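SusD homolog (Bacteroides thetaiotaomicron, PDB 3EHM) probably binds mucin O-glycans at the cell surface, as a SusD-like, TPR-containing lipoprotein of a gut symbiont. Local coordinates at residues L101-N104 with E105-I109; I121-I124 with A125-V128. All blocks are in the same frame, centred on the assembly; numbering follows the deposited sequence.

Interaction 1. Residues L101-N104 with E105-I109; sequences LPWN and EIYEI
Trp103 and Tyr107 sit one turn apart on helix 85-110, where the backbone is helical, kinked at Pro102, whose N makes no bond to the preceding turn, and Tyr107 N donates to Trp103 O at 2.8 Å. The motif is an i, i+4 aromatic pair along a helix of the SusD-like fold. Flanking i, i+4 bonds join Ile106 N to Pro102 O and Glu108 N to Asn104 O; the one from Glu105 N to Leu101 O is weak at 3.3 Å. Both rings run out from the helix together, with CG anti to the backbone N in each (chi1 173° in Trp103, 178° in Tyr107). Their planes are 14° apart but displaced along each other, leaving little ring-over-ring contact. Instead, Tyr107 CB lies over the six-membered ring of Trp103 in a CH-pi contact, 3.9 Å from its centroid. Beyond the pair, Trp103 NE1 bonds to Asn126 OD1, and Arg129 makes a cation-pi contact with the indole. Pro102 and Ile106 pack on Met32 of helix 23-36, and Glu105 OE1 forms a salt bridge to Arg28. Trp103 CH2 stands over one face of the Tyr107 ring, near its edge rather than its centre, 3.7 Å from Tyr107 CG.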
loop_
_atom_site.group_PDB
_atom_site.type_symbol
_atom_site.label_atom_id
_atom_site.label_comp_id
_atom_site.label_asym_id
_atom_site.label_seq_id
_atom_site.Cartn_x
_atom_site.Cartn_y
_atom_site.Cartn_z
ATOM N N LEU A 101 -20.647 4.319 2.038
ATOM C CA LEU A 101 -22.027 4.158 1.589
ATOM C C LEU A 101 -22.604 2.763 1.808
ATOM O O LEU A 101 -23.526 2.589 2.607
ATOM C CB LEU A 101 -22.157 4.539 0.107
ATOM C CG LEU A 101 -22.388 6.014 -0.240
ATOM C CD1 LEU A 101 -23.740 6.448 0.317
ATOM C CD2 LEU A 101 -21.275 6.876 0.320
ATOM N N PRO A 102 -22.079 1.751 1.095
ATOM C CA PRO A 102 -22.618 0.404 1.287
ATOM C C PRO A 102 -22.412 -0.146 2.702
ATOM O O PRO A 102 -23.249 -0.901 3.207
ATOM C CB PRO A 102 -21.891 -0.411 0.217
ATOM C CG PRO A 102 -20.575 0.284 0.100
ATOM C CD PRO A 102 -20.971 1.741 0.120
ATOM N N TRP A 103 -21.307 0.215 3.346
ATOM C CA TRP A 103 -21.077 -0.275 4.701
ATOM C C TRP A 103 -22.160 0.234 5.639
ATOM O O TRP A 103 -22.687 -0.519 6.456
ATOM C CB TRP A 103 -19.726 0.178 5.263
ATOM C CG TRP A 103 -19.599 -0.194 6.718
ATOM C CD1 TRP A 103 -19.259 -1.418 7.227
ATOM C CD2 TRP A 103 -19.946 0.624 7.844
ATOM N NE1 TRP A 103 -19.382 -1.414 8.598
ATOM C CE2 TRP A 103 -19.801 -0.174 9.002
ATOM C CE3 TRP A 103 -20.369 1.952 7.986
ATOM C CZ2 TRP A 103 -20.066 0.313 10.288
ATOM C CZ3 TRP A 103 -20.633 2.437 9.264
ATOM C CH2 TRP A 103 -20.480 1.615 10.398
ATOM N N ASN A 104 -22.475 1.519 5.523
ATOM C CA ASN A 104 -23.477 2.142 6.373
ATOM C C ASN A 104 -24.847 1.488 6.242
ATOM O O ASN A 104 -25.572 1.364 7.230
ATOM C CB ASN A 104 -23.578 3.636 6.062
ATOM C CG ASN A 104 -24.427 4.386 7.073
ATOM O OD1 ASN A 104 -24.231 4.261 8.283
ATOM N ND2 ASN A 104 -25.368 5.179 6.578
ATOM N N GLU A 105 -25.203 1.070 5.029
ATOM C CA GLU A 105 -26.495 0.418 4.821
ATOM C C GLU A 105 -26.493 -0.965 5.469
ATOM O O GLU A 105 -27.490 -1.383 6.055
ATOM C CB GLU A 105 -26.806 0.293 3.330
ATOM C CG GLU A 105 -26.748 1.613 2.585
ATOM C CD GLU A 105 -27.315 1.520 1.181
ATOM O OE1 GLU A 105 -27.194 0.443 0.554
ATOM O OE2 GLU A 105 -27.873 2.531 0.702
ATOM N N ILE A 106 -25.369 -1.670 5.363
ATOM C CA ILE A 106 -25.243 -2.996 5.959
ATOM C C ILE A 106 -25.351 -2.851 7.473
ATOM O O ILE A 106 -26.045 -3.620 8.137
ATOM C CB ILE A 106 -23.879 -3.647 5.607
ATOM C CG1 ILE A 106 -23.840 -3.990 4.117
ATOM C CG2 ILE A 106 -23.653 -4.905 6.450
ATOM C CD1 ILE A 106 -22.542 -4.645 3.674
ATOM N N TYR A 107 -24.661 -1.851 8.009
ATOM C CA TYR A 107 -24.669 -1.578 9.441
ATOM C C TYR A 107 -26.093 -1.320 9.926
ATOM O O TYR A 107 -26.551 -1.917 10.901
ATOM C CB TYR A 107 -23.793 -0.356 9.742
ATOM C CG TYR A 107 -23.763 0.053 11.198
ATOM C CD1 TYR A 107 -23.246 -0.798 12.171
ATOM C CD2 TYR A 107 -24.237 1.301 11.601
ATOM C CE1 TYR A 107 -23.200 -0.419 13.510
ATOM C CE2 TYR A 107 -24.196 1.691 12.938
ATOM C CZ TYR A 107 -23.675 0.826 13.885
ATOM O OH TYR A 107 -23.623 1.211 15.206
ATOM N N GLU A 108 -26.791 -0.427 9.239
ATOM C CA GLU A 108 -28.156 -0.087 9.610
ATOM C C GLU A 108 -29.054 -1.321 9.641
ATOM O O GLU A 108 -29.891 -1.468 10.532
ATOM C CB GLU A 108 -28.714 0.953 8.630
ATOM C CG GLU A 108 -30.186 1.272 8.837
ATOM C CD GLU A 108 -30.635 2.509 8.077
ATOM O OE1 GLU A 108 -31.841 2.829 8.131
ATOM O OE2 GLU A 108 -29.783 3.161 7.431
ATOM N N ILE A 109 -28.860 -2.217 8.680
ATOM C CA ILE A 109 -29.671 -3.426 8.583
ATOM C C ILE A 109 -29.337 -4.521 9.594
ATOM O O ILE A 109 -30.228 -5.203 10.094
ATOM C CB ILE A 109 -29.566 -4.045 7.171
ATOM C CG1 ILE A 109 -30.029 -3.037 6.117
ATOM C CG2 ILE A 109 -30.412 -5.308 7.091
ATOM C CD1 ILE A 109 -29.768 -3.486 4.683
#

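Interaction 2. Residues I121-I124 with A125-V128; sequences ILEI and ANIV
Asn126 meets two side chains of the preceding turn, Leu122 and Glu123, at a slant. On the Leu122 side, the methyl CD1 comes to 3.8 Å from Asn126 OD1. On the Glu123 side, Asn126 ND2 donates to Glu123 OE1 at 3.2 Å. The N-H points well at its acceptor, at 167°. The acceptor lies close to the amide plane, but the donor reaches OE1 from above the carboxylate plane. The two planes stand 67° apart. The Glu123 chain bends at chi2 (-45°), which carries the carboxylate toward the Asn126 amide.

Both groups have further partners. Glu123 OE1 also bonds to Ser174 OG of helix 160-178, and Asn126 OD1 is taken up by the indole N-H of Trp103. The amide therefore uses its two ends on different partners, which should fix its rotation about chi2. Without the amide, as with an alanine in its place, Trp103 NE1 is likely to lose its acceptor and Glu123 OE1 one of its donors.

The backbone beneath is regular. Asn126 N donates to Leu122 O at 2.7 Å, and Val128 N to Ile124 O at 3.1 Å. The small Ala125 CB lies 3.3 Å from Leu122 O. Ile124, Ile127 and Val128 pack on Trp200 of helix 197-215, while Ile124 and Val128 also meet Phe29 of helix 23-36. The turn is a buried stretch of helix 116-140 with an i, i+3 Glu-Asn side-chain bond, packed among helices 23-36, 160-178 and 197-215 of the alpha-helical SusD-like fold, a member of the TPR clan.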
loop_
_atom_site.group_PDB
_atom_site.type_symbol
_atom_site.label_atom_id
_atom_site.label_comp_id
_atom_site.label_asym_id
_atom_site.label_seq_id
_atom_site.Cartn_x
_atom_site.Cartn_y
_atom_site.Cartn_z
ATOM N N ILE A 121 -22.034 -11.535 9.374
ATOM C CA ILE A 121 -21.996 -10.761 8.143
ATOM C C ILE A 121 -21.490 -9.358 8.448
ATOM O O ILE A 121 -20.616 -8.845 7.754
ATOM C CB ILE A 121 -23.394 -10.667 7.501
ATOM C CG1 ILE A 121 -23.741 -12.003 6.837
ATOM C CG2 ILE A 121 -23.437 -9.524 6.496
ATOM C CD1 ILE A 121 -25.104 -12.027 6.179
ATOM N N LEU A 122 -22.039 -8.746 9.494
ATOM C CA LEU A 122 -21.633 -7.402 9.882
ATOM C C LEU A 122 -20.154 -7.349 10.249
ATOM O O LEU A 122 -19.449 -6.422 9.849
ATOM C CB LEU A 122 -22.481 -6.897 11.060
ATOM C CG LEU A 122 -22.067 -5.548 11.668
ATOM C CD1 LEU A 122 -22.077 -4.469 10.602
ATOM C CD2 LEU A 122 -23.015 -5.177 12.794
ATOM N N GLU A 123 -19.675 -8.338 11.001
ATOM C CA GLU A 123 -18.267 -8.345 11.391
ATOM C C GLU A 123 -17.347 -8.539 10.187
ATOM O O GLU A 123 -16.250 -7.989 10.147
ATOM C CB GLU A 123 -17.994 -9.418 12.450
ATOM C CG GLU A 123 -18.633 -9.134 13.815
ATOM C CD GLU A 123 -18.441 -7.694 14.283
ATOM O OE1 GLU A 123 -17.337 -7.132 14.109
ATOM O OE2 GLU A 123 -19.403 -7.122 14.839
ATOM N N ILE A 124 -17.786 -9.321 9.207
ATOM C CA ILE A 124 -16.978 -9.524 8.008
ATOM C C ILE A 124 -16.953 -8.186 7.265
ATOM O O ILE A 124 -15.919 -7.759 6.754
ATOM C CB ILE A 124 -17.576 -10.636 7.109
ATOM C CG1 ILE A 124 -17.365 -11.995 7.783
ATOM C CG2 ILE A 124 -16.925 -10.612 5.715
ATOM C CD1 ILE A 124 -18.046 -13.147 7.085
ATOM N N ALA A 125 -18.100 -7.520 7.230
ATOM C CA ALA A 125 -18.200 -6.218 6.579
ATOM C C ALA A 125 -17.301 -5.222 7.317
ATOM O O ALA A 125 -16.683 -4.354 6.701
ATOM C CB ALA A 125 -19.644 -5.738 6.592
ATOM N N ASN A 126 -17.223 -5.357 8.639
ATOM C CA ASN A 126 -16.385 -4.474 9.441
ATOM C C ASN A 126 -14.900 -4.666 9.107
ATOM O O ASN A 126 -14.135 -3.706 9.080
ATOM C CB ASN A 126 -16.624 -4.714 10.942
ATOM C CG ASN A 126 -17.932 -4.103 11.437
ATOM O OD1 ASN A 126 -18.482 -3.199 10.810
ATOM N ND2 ASN A 126 -18.419 -4.583 12.579
ATOM N N ILE A 127 -14.492 -5.904 8.855
ATOM C CA ILE A 127 -13.098 -6.173 8.511
ATOM C C ILE A 127 -12.770 -5.513 7.170
ATOM O O ILE A 127 -11.753 -4.831 7.034
ATOM C CB ILE A 127 -12.823 -7.688 8.408
ATOM C CG1 ILE A 127 -12.997 -8.340 9.784
ATOM C CG2 ILE A 127 -11.409 -7.931 7.862
ATOM C CD1 ILE A 127 -12.914 -9.861 9.760
ATOM N N VAL A 128 -13.636 -5.713 6.181
ATOM C CA VAL A 128 -13.427 -5.113 4.866
ATOM C C VAL A 128 -13.386 -3.590 4.990
ATOM O O VAL A 128 -12.555 -2.932 4.369
ATOM C CB VAL A 128 -14.543 -5.518 3.880
ATOM C CG1 VAL A 128 -14.373 -4.781 2.564
ATOM C CG2 VAL A 128 -14.494 -7.016 3.643
#

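Overall arrangement
From the N terminus, helix 23-36 comes first, and side chains of both interactions rest on it. Helix 85-110 follows and carries interaction 1 near its end; helix 116-140 comes next and carries interaction 2. Each interaction spans adjoining turns of one helix, so neither closes a long loop. They lie in series, without nesting or crossing, and their centres are about 11 Å apart. Residues 101-109 and 121-128 meet directly across the two consecutive helices. Trp103 and Asn126 give a polar link, while Ile106 CG2 packs on Ala125 CB. Interaction 2 also packs on helices 160-178 and 197-215, so the two contacts tie five helices together in this helical, TPR-clan fold.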